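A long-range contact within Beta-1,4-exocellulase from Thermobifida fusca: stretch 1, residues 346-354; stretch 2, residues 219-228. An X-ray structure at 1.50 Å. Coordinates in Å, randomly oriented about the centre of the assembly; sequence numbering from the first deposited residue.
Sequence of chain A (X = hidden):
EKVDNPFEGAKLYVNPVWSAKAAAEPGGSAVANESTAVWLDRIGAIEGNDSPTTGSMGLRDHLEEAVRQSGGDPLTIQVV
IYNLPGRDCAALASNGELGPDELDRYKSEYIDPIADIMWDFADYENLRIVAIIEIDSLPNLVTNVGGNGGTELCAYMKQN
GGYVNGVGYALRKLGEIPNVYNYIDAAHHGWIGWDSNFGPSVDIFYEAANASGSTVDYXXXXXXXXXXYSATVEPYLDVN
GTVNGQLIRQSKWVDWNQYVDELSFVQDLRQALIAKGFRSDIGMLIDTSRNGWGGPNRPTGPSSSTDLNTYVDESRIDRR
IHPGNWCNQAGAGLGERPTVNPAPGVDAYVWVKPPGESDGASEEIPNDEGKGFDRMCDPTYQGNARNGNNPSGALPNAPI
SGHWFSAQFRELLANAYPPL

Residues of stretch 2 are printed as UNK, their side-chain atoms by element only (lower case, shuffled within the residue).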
# COMPACT_ATOMS: atom_id res chain seq x y z
N VAL A 346 9.00 -10.23 -8.57
CA VAL A 346 7.81 -9.40 -8.55
C VAL A 346 6.72 -10.01 -9.47
O VAL A 346 6.94 -10.18 -10.67
CB VAL A 346 8.13 -7.94 -8.95
CG1 VAL A 346 6.88 -7.08 -9.01
CG2 VAL A 346 9.18 -7.35 -8.02
N ASP A 347 5.58 -10.39 -8.90
CA ASP A 347 4.43 -10.88 -9.66
C ASP A 347 3.82 -9.81 -10.56
O ASP A 347 3.30 -10.11 -11.63
CB ASP A 347 3.32 -11.43 -8.74
CG ASP A 347 3.63 -12.79 -8.15
OD1 ASP A 347 4.56 -13.48 -8.61
OD2 ASP A 347 2.93 -13.20 -7.19
N ALA A 348 3.87 -8.55 -10.11
CA ALA A 348 3.28 -7.44 -10.82
C ALA A 348 3.55 -6.11 -10.14
O ALA A 348 3.76 -6.03 -8.92
CB ALA A 348 1.79 -7.64 -10.95
N TYR A 349 3.53 -5.07 -10.97
CA TYR A 349 3.23 -3.74 -10.47
C TYR A 349 1.72 -3.56 -10.57
O TYR A 349 1.12 -3.89 -11.58
CB TYR A 349 3.96 -2.66 -11.27
CG TYR A 349 5.48 -2.74 -11.22
CD1 TYR A 349 6.17 -3.34 -10.16
CD2 TYR A 349 6.24 -2.16 -12.25
CE1 TYR A 349 7.56 -3.39 -10.15
CE2 TYR A 349 7.62 -2.19 -12.24
CZ TYR A 349 8.28 -2.81 -11.20
OH TYR A 349 9.66 -2.83 -11.23
N VAL A 350 1.12 -3.05 -9.49
CA VAL A 350 -0.33 -2.92 -9.39
C VAL A 350 -0.75 -1.49 -9.03
O VAL A 350 0.07 -0.73 -8.57
CB VAL A 350 -0.91 -3.96 -8.40
CG1 VAL A 350 -0.72 -5.37 -8.95
CG2 VAL A 350 -0.25 -3.88 -7.02
N TRP A 351 -1.98 -1.09 -9.35
CA TRP A 351 -2.54 0.15 -8.84
C TRP A 351 -3.54 -0.24 -7.78
O TRP A 351 -4.72 -0.46 -8.09
CB TRP A 351 -3.21 0.94 -9.97
CG TRP A 351 -2.27 1.77 -10.82
CD1 TRP A 351 -0.88 1.69 -10.90
CD2 TRP A 351 -2.64 2.83 -11.77
NE1 TRP A 351 -0.38 2.61 -11.80
CE2 TRP A 351 -1.39 3.31 -12.36
CE3 TRP A 351 -3.85 3.39 -12.19
CZ2 TRP A 351 -1.37 4.36 -13.28
CZ3 TRP A 351 -3.81 4.43 -13.13
CH2 TRP A 351 -2.60 4.88 -13.67
N VAL A 352 -3.10 -0.30 -6.52
CA VAL A 352 -4.02 -0.71 -5.45
C VAL A 352 -4.84 0.51 -4.99
O VAL A 352 -6.07 0.51 -5.15
CB VAL A 352 -3.28 -1.45 -4.31
CG1 VAL A 352 -4.19 -1.65 -3.11
CG2 VAL A 352 -2.81 -2.81 -4.80
N LYS A 353 -4.17 1.57 -4.52
CA LYS A 353 -4.82 2.87 -4.32
C LYS A 353 -5.39 3.42 -5.63
O LYS A 353 -4.65 3.57 -6.59
CB LYS A 353 -3.84 3.88 -3.69
CG LYS A 353 -4.37 5.29 -3.49
CD LYS A 353 -5.30 5.44 -2.30
CE LYS A 353 -5.93 6.81 -2.36
NZ LYS A 353 -6.99 6.91 -1.32
N PRO A 354 -6.69 3.74 -5.66
CA PRO A 354 -7.21 4.32 -6.91
C PRO A 354 -6.92 5.82 -7.00
O PRO A 354 -7.43 6.60 -6.20
CB PRO A 354 -8.72 4.05 -6.83
CG PRO A 354 -8.94 3.24 -5.58
CD PRO A 354 -7.77 3.53 -4.69
N UNK A 219 -0.10 -17.79 2.41
CA UNK A 219 0.47 -16.53 1.92
C UNK A 219 1.07 -16.73 0.55
O UNK A 219 1.98 -17.54 0.37
c UNK A 219 0.94 -15.79 4.27
c UNK A 219 1.54 -15.98 2.89
c UNK A 219 2.07 -14.63 2.38
N UNK A 220 0.54 -15.99 -0.42
CA UNK A 220 0.98 -16.12 -1.79
C UNK A 220 2.08 -15.15 -2.09
O UNK A 220 2.85 -15.35 -3.04
c UNK A 220 -0.19 -15.91 -2.76
c UNK A 220 0.11 -18.24 -5.53
c UNK A 220 0.02 -16.59 -4.09
c UNK A 220 0.47 -16.09 -5.31
n UNK A 220 0.50 -17.13 -6.17
n UNK A 220 -0.19 -17.91 -4.27
N UNK A 221 2.17 -14.11 -1.27
CA UNK A 221 3.19 -13.10 -1.46
C UNK A 221 3.02 -11.91 -0.56
O UNK A 221 2.30 -11.99 0.44
N UNK A 222 3.72 -10.85 -0.93
CA UNK A 222 3.73 -9.61 -0.17
C UNK A 222 3.58 -8.42 -1.11
O UNK A 222 3.95 -8.48 -2.26
c UNK A 222 4.88 -11.28 4.00
c UNK A 222 5.15 -10.58 1.71
c UNK A 222 5.32 -12.55 3.68
c UNK A 222 5.59 -11.87 1.40
c UNK A 222 5.03 -9.52 0.65
c UNK A 222 4.79 -10.30 3.02
c UNK A 222 5.68 -12.86 2.38
N UNK A 223 3.01 -7.34 -0.60
CA UNK A 223 2.88 -6.10 -1.35
C UNK A 223 3.52 -4.92 -0.61
O UNK A 223 3.20 -4.68 0.58
c UNK A 223 -0.03 -4.19 -3.11
c UNK A 223 0.52 -5.71 -0.50
c UNK A 223 1.32 -4.45 -2.48
c UNK A 223 1.41 -5.78 -1.74
N UNK A 224 4.35 -4.18 -1.34
CA UNK A 224 4.92 -2.93 -0.83
C UNK A 224 4.37 -1.69 -1.51
O UNK A 224 3.81 -1.74 -2.65
o UNK A 224 6.88 -2.32 -2.18
c UNK A 224 6.45 -2.92 -0.96
N UNK A 225 4.55 -0.57 -0.80
CA UNK A 225 4.25 0.78 -1.27
C UNK A 225 2.76 1.08 -1.38
O UNK A 225 2.38 2.04 -2.05
n UNK A 225 5.32 2.90 -4.12
o UNK A 225 5.54 3.20 -1.90
c UNK A 225 5.28 2.47 -2.85
c UNK A 225 4.93 1.03 -2.64
N UNK A 226 1.92 0.28 -0.72
CA UNK A 226 0.46 0.35 -0.96
C UNK A 226 -0.05 1.72 -0.54
O UNK A 226 0.18 2.14 0.60
c UNK A 226 -0.35 -0.73 -0.22
o UNK A 226 0.26 -2.00 -0.42
c UNK A 226 -1.75 -0.77 -0.78
N UNK A 227 -0.73 2.39 -1.46
CA UNK A 227 -1.22 3.76 -1.26
C UNK A 227 -0.12 4.79 -0.93
O UNK A 227 -0.43 5.91 -0.47
c UNK A 227 -2.31 3.80 -0.19
N UNK A 228 1.14 4.42 -1.16
CA UNK A 228 2.26 5.31 -0.83
C UNK A 228 2.94 5.84 -2.10
O UNK A 228 2.36 5.82 -3.19
o UNK A 228 4.85 6.36 0.70
c UNK A 228 3.28 4.62 0.12
n UNK A 228 3.61 5.51 2.37
c UNK A 228 3.97 5.60 1.09

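Position 219 carries three carbons, one bearing the other two, a fork directly at the beta position. Nothing of stretch 1 lies within reach. This is Val219.

Position 220 has one carbon leading to a five-membered ring of three carbons and two nitrogens. Its CA-to-CB bond points sideways, yet the ring end comes nearer to stretch 1, and a ring carbon lies 4.2 Å from Asp347 OD2, which sits at the ring edge, near its plane. Only histidine provides such a ring, so this is His220, and the carbon is CD2. No hydrogen bond joins the two; His220 NE2 and Asp347 OD2 each find partners elsewhere in the structure.

Position 221 has no side-chain atoms, so it is Gly221. A CB here would point toward stretch 1, about 4.3 Å from Asp347 OD2, a distance that by itself does not demand glycine. The phi/psi of 172/-164 is an extended conformation that glycine adopts easily.

Position 222 shows one carbon followed by a ring of six carbons with no heteroatom: Phe222. Its side chain stays out of reach of stretch 1, as expected of alternation along a strand.

Position 223 has four carbons, forked at the first, with one arm two carbons long. The end carbon of that arm reaches Val352 CG2 at 3.5 Å and Val350 CG2 at 3.9 Å. The fork at the beta carbon excludes leucine, and the residue is Ile223. With chi1 and chi2 both t, the long arm is extended, with CD1 at its tip.

Position 224 holds one carbon and one oxygen, hence Ser224. It is out of reach, and its hydroxyl is hydrogen-bonded elsewhere in the structure.

Position 225 has two carbons, the second carrying one oxygen and one nitrogen: the amide of Asn225. It touches nothing on stretch 1. Its positive phi of 72° suits asparagine better than most residues, and it opens a type II turn.

Position 226 has one carbon carrying an oxygen and a carbon. The terminal carbon lies 3.5 Å from Val352 CG1. The branched pattern is that of Thr226, whose OG1 is satisfied elsewhere in the structure.

Position 227 has a single side-chain carbon. Lys353 CB lies 3.6 Å from the CA of position 227 and 3.8 Å from its CB, and the CA atoms of the two residues are 4.8 Å apart. This is Ala227.

Position 228 again has two carbons with one oxygen and one nitrogen on the second, giving Asn228. Its CA-to-CB bond points away. Asn228 N donates to Asn225 O at 2.8 Å, closing the turn.

The contact works by side-chain packing, without a hydrogen bond between the stretches. They run in roughly the same direction, 32° apart, and converge toward Lys353. Ile223 spans the wider part to Val350 and Val352, Thr226 CG2 meets Val352 CG1, and at the close end Ala227 lies against Lys353, whose side chain starts toward the contact and leads its end away.

Stretch 2, residues 219-228: VHGFISNTAN
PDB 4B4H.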